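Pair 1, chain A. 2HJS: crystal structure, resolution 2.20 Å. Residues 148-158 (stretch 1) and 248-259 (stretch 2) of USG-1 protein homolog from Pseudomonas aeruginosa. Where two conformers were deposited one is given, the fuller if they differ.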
# COMPACT_ATOMS: atom_id res chain seq x y z
N THR A 148 -24.04 -2.46 12.60
CA THR A 148 -24.88 -2.26 11.43
C THR A 148 -24.51 -3.23 10.29
O THR A 148 -25.39 -3.72 9.61
CB THR A 148 -24.80 -0.76 10.96
OG1 THR A 148 -25.73 0.02 11.74
CG2 THR A 148 -25.14 -0.58 9.48
N LEU A 149 -23.22 -3.50 10.12
CA LEU A 149 -22.72 -4.35 9.04
C LEU A 149 -22.44 -5.76 9.52
O LEU A 149 -21.91 -5.96 10.61
CB LEU A 149 -21.42 -3.78 8.47
CG LEU A 149 -21.44 -2.36 7.91
CD1 LEU A 149 -20.10 -2.01 7.33
CD2 LEU A 149 -22.56 -2.16 6.87
N ASP A 150 -22.78 -6.74 8.69
CA ASP A 150 -22.42 -8.13 8.94
C ASP A 150 -21.23 -8.50 8.06
O ASP A 150 -21.37 -8.86 6.89
CB ASP A 150 -23.62 -9.07 8.72
CG ASP A 150 -23.29 -10.55 8.97
OD1 ASP A 150 -22.15 -10.88 9.39
OD2 ASP A 150 -24.19 -11.39 8.72
N CYS A 151 -20.04 -8.40 8.64
CA CYS A 151 -18.82 -8.58 7.91
C CYS A 151 -18.40 -10.06 7.80
O CYS A 151 -18.07 -10.70 8.80
CB CYS A 151 -17.71 -7.75 8.56
SG CYS A 151 -16.21 -7.87 7.63
N ARG A 152 -18.38 -10.56 6.57
CA ARG A 152 -18.04 -11.95 6.27
C ARG A 152 -16.57 -12.19 5.92
O ARG A 152 -16.08 -13.29 6.09
CB ARG A 152 -18.94 -12.46 5.12
CG ARG A 152 -20.43 -12.48 5.48
CD ARG A 152 -20.69 -13.55 6.53
NE ARG A 152 -21.98 -13.43 7.21
CZ ARG A 152 -23.13 -13.96 6.76
NH1 ARG A 152 -23.16 -14.63 5.60
NH2 ARG A 152 -24.25 -13.80 7.47
N GLN A 153 -15.88 -11.17 5.40
CA GLN A 153 -14.45 -11.26 5.05
C GLN A 153 -13.87 -9.86 5.25
O GLN A 153 -14.48 -8.88 4.87
CB GLN A 153 -14.19 -11.65 3.58
CG GLN A 153 -14.73 -13.00 3.04
CD GLN A 153 -13.91 -14.24 3.45
OE1 GLN A 153 -12.76 -14.14 3.90
NE2 GLN A 153 -14.52 -15.42 3.30
N LEU A 154 -12.67 -9.79 5.80
CA LEU A 154 -12.02 -8.53 6.06
C LEU A 154 -10.63 -8.58 5.44
O LEU A 154 -9.84 -9.43 5.80
CB LEU A 154 -11.94 -8.31 7.57
CG LEU A 154 -11.28 -7.05 8.12
CD1 LEU A 154 -11.96 -5.84 7.57
CD2 LEU A 154 -11.40 -7.06 9.65
N ASN A 155 -10.37 -7.69 4.49
CA ASN A 155 -9.04 -7.57 3.90
C ASN A 155 -8.38 -6.28 4.37
O ASN A 155 -8.99 -5.21 4.30
CB ASN A 155 -9.08 -7.64 2.39
CG ASN A 155 -7.69 -7.88 1.78
OD1 ASN A 155 -6.90 -6.94 1.55
ND2 ASN A 155 -7.38 -9.13 1.53
N LEU A 156 -7.17 -6.41 4.88
CA LEU A 156 -6.37 -5.26 5.29
C LEU A 156 -5.03 -5.24 4.57
O LEU A 156 -4.29 -6.22 4.60
CB LEU A 156 -6.16 -5.27 6.80
CG LEU A 156 -5.12 -4.31 7.39
CD1 LEU A 156 -5.54 -2.81 7.24
CD2 LEU A 156 -4.89 -4.66 8.85
N THR A 157 -4.73 -4.13 3.90
CA THR A 157 -3.38 -3.86 3.44
C THR A 157 -2.89 -2.65 4.24
O THR A 157 -3.39 -1.54 4.07
CB THR A 157 -3.31 -3.53 1.94
OG1 THR A 157 -3.84 -4.62 1.19
CG2 THR A 157 -1.86 -3.28 1.51
N ALA A 158 -1.92 -2.86 5.11
CA ALA A 158 -1.44 -1.79 5.96
C ALA A 158 -0.11 -1.27 5.45
O ALA A 158 0.82 -2.05 5.29
CB ALA A 158 -1.29 -2.29 7.40
N LEU A 248 -4.07 2.70 6.12
CA LEU A 248 -4.69 1.38 5.97
C LEU A 248 -5.72 1.38 4.85
O LEU A 248 -6.55 2.27 4.78
CB LEU A 248 -5.39 0.95 7.27
CG LEU A 248 -4.65 1.14 8.61
CD1 LEU A 248 -5.51 0.61 9.76
CD2 LEU A 248 -3.30 0.42 8.57
N SER A 249 -5.66 0.36 3.99
CA SER A 249 -6.69 0.15 3.00
C SER A 249 -7.46 -1.12 3.36
O SER A 249 -6.91 -2.21 3.41
CB SER A 249 -6.08 0.06 1.60
OG SER A 249 -7.10 -0.26 0.67
N VAL A 250 -8.75 -0.94 3.65
CA VAL A 250 -9.60 -2.00 4.18
C VAL A 250 -10.70 -2.32 3.18
O VAL A 250 -11.26 -1.41 2.57
CB VAL A 250 -10.20 -1.53 5.54
CG1 VAL A 250 -11.12 -2.60 6.15
CG2 VAL A 250 -9.07 -1.15 6.56
N THR A 251 -11.00 -3.61 2.98
CA THR A 251 -12.18 -4.06 2.23
C THR A 251 -13.01 -4.97 3.11
O THR A 251 -12.51 -5.97 3.62
CB THR A 251 -11.81 -4.85 0.98
OG1 THR A 251 -10.79 -4.15 0.28
CG2 THR A 251 -13.02 -5.03 0.04
N LEU A 252 -14.27 -4.62 3.31
CA LEU A 252 -15.19 -5.48 4.02
C LEU A 252 -16.16 -6.11 3.04
O LEU A 252 -16.76 -5.41 2.24
CB LEU A 252 -16.01 -4.70 5.05
CG LEU A 252 -15.34 -3.66 5.95
CD1 LEU A 252 -16.31 -3.19 7.01
CD2 LEU A 252 -14.19 -4.34 6.59
N GLN A 253 -16.29 -7.43 3.13
CA GLN A 253 -17.30 -8.16 2.38
C GLN A 253 -18.44 -8.45 3.33
O GLN A 253 -18.27 -9.19 4.31
CB GLN A 253 -16.72 -9.45 1.83
CG GLN A 253 -17.70 -10.25 0.97
CD GLN A 253 -17.83 -9.70 -0.43
OE1 GLN A 253 -16.83 -9.43 -1.08
NE2 GLN A 253 -19.06 -9.53 -0.89
N CYS A 254 -19.59 -7.86 3.06
CA CYS A 254 -20.72 -7.98 3.95
C CYS A 254 -21.81 -8.89 3.43
O CYS A 254 -21.80 -9.26 2.26
CB CYS A 254 -21.29 -6.60 4.25
SG CYS A 254 -20.00 -5.53 4.94
N ALA A 255 -22.75 -9.23 4.31
CA ALA A 255 -23.79 -10.18 3.99
C ALA A 255 -24.88 -9.57 3.11
O ALA A 255 -25.50 -10.27 2.33
CB ALA A 255 -24.40 -10.74 5.29
N GLU A 256 -25.05 -8.25 3.24
CA GLU A 256 -26.14 -7.48 2.62
C GLU A 256 -25.51 -6.30 1.87
O GLU A 256 -24.40 -5.88 2.22
CB GLU A 256 -27.08 -6.94 3.73
CG GLU A 256 -27.46 -7.96 4.84
CD GLU A 256 -27.66 -7.31 6.23
OE1 GLU A 256 -26.85 -7.60 7.15
OE2 GLU A 256 -28.62 -6.51 6.39
N PRO A 257 -26.19 -5.77 0.81
CA PRO A 257 -25.71 -4.49 0.23
C PRO A 257 -25.49 -3.41 1.31
O PRO A 257 -26.35 -3.21 2.17
CB PRO A 257 -26.83 -4.10 -0.72
CG PRO A 257 -27.43 -5.42 -1.16
CD PRO A 257 -27.35 -6.30 0.06
N VAL A 258 -24.34 -2.75 1.26
CA VAL A 258 -23.96 -1.78 2.29
C VAL A 258 -24.65 -0.44 2.06
O VAL A 258 -24.60 0.11 0.96
CB VAL A 258 -22.42 -1.59 2.36
CG1 VAL A 258 -22.04 -0.59 3.43
CG2 VAL A 258 -21.73 -2.91 2.65
N ASP A 259 -25.31 0.06 3.11
CA ASP A 259 -25.84 1.42 3.15
C ASP A 259 -24.65 2.33 3.44
O ASP A 259 -24.25 2.49 4.58
CB ASP A 259 -26.86 1.55 4.28
CG ASP A 259 -27.67 2.86 4.23
OD1 ASP A 259 -27.32 3.79 3.46
OD2 ASP A 259 -28.69 2.95 4.98
O HOH W 1 -24.27 -6.78 6.32

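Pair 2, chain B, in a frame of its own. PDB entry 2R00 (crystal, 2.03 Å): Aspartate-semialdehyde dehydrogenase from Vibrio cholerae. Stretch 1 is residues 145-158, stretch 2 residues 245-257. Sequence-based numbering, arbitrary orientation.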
# COMPACT_ATOMS: atom_id res chain seq x y z
N ASP B 145 22.52 -5.68 6.32
CA ASP B 145 23.80 -6.37 6.52
C ASP B 145 24.55 -6.69 5.22
O ASP B 145 25.76 -6.42 5.09
CB ASP B 145 23.57 -7.64 7.35
CG ASP B 145 23.21 -7.34 8.80
OD1 ASP B 145 23.37 -6.18 9.22
OD2 ASP B 145 22.77 -8.27 9.51
N ALA B 146 23.83 -7.24 4.24
CA ALA B 146 24.43 -7.67 2.98
C ALA B 146 24.90 -6.50 2.12
O ALA B 146 26.05 -6.48 1.68
CB ALA B 146 23.48 -8.56 2.20
N VAL B 147 24.02 -5.52 1.90
CA VAL B 147 24.30 -4.47 0.91
C VAL B 147 24.09 -3.03 1.38
O VAL B 147 24.31 -2.09 0.61
CB VAL B 147 23.49 -4.70 -0.40
CG1 VAL B 147 24.08 -5.87 -1.19
CG2 VAL B 147 22.03 -4.94 -0.10
N GLY B 148 23.66 -2.85 2.62
CA GLY B 148 23.43 -1.50 3.16
C GLY B 148 22.10 -0.93 2.70
O GLY B 148 21.53 -1.40 1.71
N ILE B 149 21.60 0.06 3.42
CA ILE B 149 20.36 0.73 3.04
C ILE B 149 20.55 2.25 3.08
O ILE B 149 20.96 2.81 4.09
CB ILE B 149 19.15 0.33 3.93
CG1 ILE B 149 18.88 -1.18 3.83
CG2 ILE B 149 17.90 1.13 3.54
CD1 ILE B 149 17.83 -1.68 4.79
N GLU B 150 20.24 2.88 1.95
CA GLU B 150 20.35 4.31 1.77
C GLU B 150 19.03 4.98 2.13
O GLU B 150 19.00 5.95 2.89
CB GLU B 150 20.73 4.61 0.32
CG GLU B 150 21.07 6.05 -0.00
CD GLU B 150 21.57 6.22 -1.44
OE1 GLU B 150 22.36 7.16 -1.70
OE2 GLU B 150 21.18 5.39 -2.31
N ARG B 151 17.94 4.44 1.59
CA ARG B 151 16.62 5.01 1.78
C ARG B 151 15.54 3.92 1.88
O ARG B 151 15.56 2.96 1.12
CB ARG B 151 16.31 5.95 0.62
CG ARG B 151 15.10 6.84 0.83
CD ARG B 151 14.82 7.70 -0.40
NE ARG B 151 16.05 7.98 -1.14
CZ ARG B 151 16.27 7.60 -2.40
NH1 ARG B 151 15.32 6.95 -3.07
NH2 ARG B 151 17.42 7.88 -2.99
N ILE B 152 14.64 4.09 2.85
CA ILE B 152 13.44 3.24 2.98
C ILE B 152 12.20 4.10 2.76
O ILE B 152 12.01 5.12 3.44
CB ILE B 152 13.33 2.58 4.39
CG1 ILE B 152 14.54 1.71 4.71
CG2 ILE B 152 12.03 1.75 4.50
CD1 ILE B 152 14.76 1.45 6.22
N ASN B 153 11.37 3.68 1.81
CA ASN B 153 10.02 4.20 1.68
C ASN B 153 9.04 3.10 2.07
O ASN B 153 9.06 1.99 1.51
CB ASN B 153 9.77 4.72 0.26
CG ASN B 153 10.46 6.06 -0.01
OD1 ASN B 153 11.66 6.21 0.22
ND2 ASN B 153 9.70 7.04 -0.50
N VAL B 154 8.18 3.39 3.04
CA VAL B 154 7.31 2.37 3.61
C VAL B 154 5.89 2.91 3.82
O VAL B 154 5.71 4.03 4.31
CB VAL B 154 7.90 1.79 4.92
CG1 VAL B 154 8.15 2.89 6.00
CG2 VAL B 154 7.03 0.64 5.47
N THR B 155 4.91 2.08 3.46
CA THR B 155 3.50 2.36 3.73
C THR B 155 2.96 1.30 4.70
O THR B 155 3.12 0.10 4.45
CB THR B 155 2.66 2.36 2.42
OG1 THR B 155 3.17 3.34 1.52
CG2 THR B 155 1.19 2.70 2.73
N THR B 156 2.37 1.74 5.81
CA THR B 156 1.76 0.84 6.78
C THR B 156 0.25 0.95 6.71
O THR B 156 -0.28 2.02 6.40
CB THR B 156 2.21 1.11 8.26
OG1 THR B 156 1.67 2.36 8.72
CG2 THR B 156 3.73 1.12 8.39
N TYR B 157 -0.43 -0.14 7.03
CA TYR B 157 -1.87 -0.22 6.89
C TYR B 157 -2.47 -0.77 8.18
O TYR B 157 -2.07 -1.84 8.65
CB TYR B 157 -2.26 -1.14 5.74
CG TYR B 157 -1.64 -0.81 4.40
CD1 TYR B 157 -0.48 -1.44 3.97
CD2 TYR B 157 -2.24 0.12 3.55
CE1 TYR B 157 0.08 -1.16 2.72
CE2 TYR B 157 -1.69 0.41 2.30
CZ TYR B 157 -0.53 -0.23 1.90
OH TYR B 157 0.03 0.06 0.67
N GLN B 158 -3.42 -0.03 8.74
CA GLN B 158 -4.16 -0.47 9.91
C GLN B 158 -5.58 0.09 9.84
O GLN B 158 -5.83 1.07 9.14
CB GLN B 158 -3.46 -0.01 11.20
CG GLN B 158 -3.28 1.49 11.31
CD GLN B 158 -2.32 1.89 12.42
OE1 GLN B 158 -2.34 1.30 13.51
NE2 GLN B 158 -1.48 2.88 12.15
N ALA B 245 -0.27 -4.61 7.94
CA ALA B 245 0.57 -4.84 6.76
C ALA B 245 1.43 -3.62 6.46
O ALA B 245 1.08 -2.50 6.84
CB ALA B 245 -0.29 -5.20 5.56
N GLU B 246 2.56 -3.86 5.78
CA GLU B 246 3.46 -2.82 5.32
C GLU B 246 3.96 -3.16 3.94
O GLU B 246 4.31 -4.30 3.68
CB GLU B 246 4.69 -2.71 6.21
CG GLU B 246 4.37 -2.56 7.66
CD GLU B 246 5.60 -2.54 8.49
OE1 GLU B 246 6.58 -3.24 8.15
OE2 GLU B 246 5.58 -1.83 9.49
N ALA B 247 4.02 -2.16 3.06
CA ALA B 247 4.66 -2.27 1.76
C ALA B 247 5.99 -1.53 1.89
O ALA B 247 6.02 -0.37 2.34
CB ALA B 247 3.80 -1.62 0.68
N VAL B 248 7.09 -2.20 1.55
CA VAL B 248 8.42 -1.65 1.78
C VAL B 248 9.22 -1.56 0.49
O VAL B 248 9.37 -2.55 -0.23
CB VAL B 248 9.26 -2.49 2.81
CG1 VAL B 248 10.55 -1.75 3.19
CG2 VAL B 248 8.45 -2.81 4.05
N HIS B 249 9.72 -0.36 0.21
CA HIS B 249 10.73 -0.19 -0.83
C HIS B 249 12.04 0.26 -0.19
O HIS B 249 12.04 1.21 0.60
CB HIS B 249 10.29 0.83 -1.89
CG HIS B 249 11.37 1.13 -2.89
ND1 HIS B 249 11.60 0.34 -4.00
CD2 HIS B 249 12.30 2.11 -2.93
CE1 HIS B 249 12.61 0.84 -4.68
NE2 HIS B 249 13.06 1.91 -4.05
N VAL B 250 13.13 -0.41 -0.54
CA VAL B 250 14.45 -0.03 -0.06
C VAL B 250 15.44 0.26 -1.20
O VAL B 250 15.52 -0.47 -2.19
CB VAL B 250 15.05 -1.05 0.96
CG1 VAL B 250 14.13 -1.18 2.17
CG2 VAL B 250 15.28 -2.41 0.35
N GLU B 251 16.15 1.36 -1.04
CA GLU B 251 17.24 1.73 -1.92
C GLU B 251 18.50 1.25 -1.21
O GLU B 251 18.83 1.73 -0.12
CB GLU B 251 17.23 3.25 -2.10
CG GLU B 251 17.95 3.76 -3.32
CD GLU B 251 17.37 3.27 -4.63
OE1 GLU B 251 18.18 3.00 -5.53
OE2 GLU B 251 16.13 3.14 -4.78
N THR B 252 19.16 0.26 -1.80
CA THR B 252 20.35 -0.36 -1.18
C THR B 252 21.63 0.35 -1.64
O THR B 252 21.61 1.13 -2.60
CB THR B 252 20.43 -1.87 -1.48
OG1 THR B 252 20.52 -2.08 -2.89
CG2 THR B 252 19.19 -2.59 -0.96
N ARG B 253 22.74 0.11 -0.95
CA ARG B 253 24.00 0.76 -1.32
C ARG B 253 24.77 -0.06 -2.35
O ARG B 253 25.65 0.45 -3.04
CB ARG B 253 24.87 1.10 -0.09
CG ARG B 253 24.20 2.06 0.90
CD ARG B 253 25.20 2.63 1.91
NE ARG B 253 24.53 3.36 2.99
CZ ARG B 253 24.18 4.65 2.94
NH1 ARG B 253 24.42 5.38 1.86
NH2 ARG B 253 23.58 5.21 3.98
N ALA B 254 24.43 -1.35 -2.46
CA ALA B 254 24.93 -2.22 -3.52
C ALA B 254 23.77 -3.01 -4.12
O ALA B 254 22.80 -3.30 -3.41
CB ALA B 254 25.98 -3.18 -2.97
N PRO B 255 23.86 -3.36 -5.42
CA PRO B 255 22.78 -4.12 -6.06
C PRO B 255 22.63 -5.48 -5.40
O PRO B 255 23.62 -6.07 -4.97
CB PRO B 255 23.27 -4.31 -7.50
CG PRO B 255 24.38 -3.34 -7.69
CD PRO B 255 24.97 -3.09 -6.35
N ILE B 256 21.39 -5.96 -5.32
CA ILE B 256 21.11 -7.31 -4.81
C ILE B 256 19.88 -7.90 -5.49
O ILE B 256 18.85 -7.23 -5.62
CB ILE B 256 20.98 -7.34 -3.26
CG1 ILE B 256 20.97 -8.79 -2.77
CG2 ILE B 256 19.75 -6.55 -2.78
CD1 ILE B 256 21.09 -8.93 -1.26
N ASP B 257 19.98 -9.15 -5.92
CA ASP B 257 18.91 -9.79 -6.67
C ASP B 257 17.81 -10.24 -5.73
O ASP B 257 18.09 -10.72 -4.63
CB ASP B 257 19.44 -10.99 -7.47
CG ASP B 257 18.59 -11.30 -8.69
OD1 ASP B 257 17.43 -11.76 -8.52
OD2 ASP B 257 19.08 -11.10 -9.83
O HOH W 2 23.96 1.24 4.94
O HOH W 3 23.02 3.48 5.77

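Pairs 1 and 2 share an antiparallel two-strand ladder, with N-to-C directions 170° apart in each and 14 central residues superposing to 0.4 Å. In each pair the strand of stretch 2 runs antiparallel beside that of stretch 1, through Leu A154 and Leu A252 in pair 1 and through Ile B152 and Val B250 in pair 2. The register is the same: Leu A154 faces Leu A252 where Ile B152 faces Val B250, and Asn A155 faces Thr A251 where Asn B153 faces His B249. Paired backbone bonds hold each ladder, for example Asn A155 N to Thr A251 O (2.9 Å) and Thr A251 N to Asn A155 O (2.9 Å), matched by Asn B153 N to His B249 O (2.8 Å) and His B249 N to Asn B153 O (2.8 Å).

Both first stretches turn a corner at matching residues, Arg A152 and Glu B150. There one carbonyl takes two amides: Gln A253 O accepts from Arg A152 N (2.6 Å) and Gln A153 N (3.3 Å), and Glu B251 O accepts from Glu B150 N (2.8 Å) and, weakly, Arg B151 N (3.3 Å). In pair 1 this is a beta bulge, the register shifting by one between Cys A151 and Gln A153.

One face of each ladder is largely apolar, and differently shaped side chains fill it. Leu A154 CD1 lies 3.6 Å from Val A250 CG1; at the matching positions Ile B152 CG2 lies 4.0 Å from Val B248 CG1, and Ile B152 CG1 reaches Val B250 CG1 at 3.9 Å. Leu A156 gives way to the shorter Val B154, whose CG2 still meets Val B248 CG2 at 4.0 Å. Farther along, Ala A158 CB touches Leu A248 CD2 (3.6 Å), whereas the equivalent Thr B156 CG2 lies 3.7 Å from Glu B246 OE2, so a carboxylate takes the place of a leucine end.

The other face carries mostly polar side chains. Gln A253 and Glu B251 nearly coincide, their side-chain centres 0.3 Å apart; Gln A153 CB lies 3.8 Å from Gln A253 CB, and Arg B151 CB 3.9 Å from Glu B251 CB. The Arg B151 guanidinium has Glu B251 CG over one face, but NH1 and OE2 of these residues, 4.3 Å apart, form no salt bridge.

The corner differs most in its side chains. Arg A152 NH2 makes a salt bridge within its own stretch to Asp A150 OD2 (2.7 Å), with Ala A255 CB over one guanidinium face. In pair 2 the arginine sits on the other stretch: Arg B253 matches Ala A255, and its guanidinium lies over Ile B149 C and Glu B150 CA. Gly B148, with positive phi, matches Asp A150; an ideal CB there would sit 3.2 Å from Arg B253 CG, a tight approach. Waters join the stretches in both: water 1 links Asp A150 N (2.8 Å) to Glu A256 OE1 (2.8 Å), and water 2 links Ile B149 N (3.0 Å) to Arg B253 NE (2.9 Å).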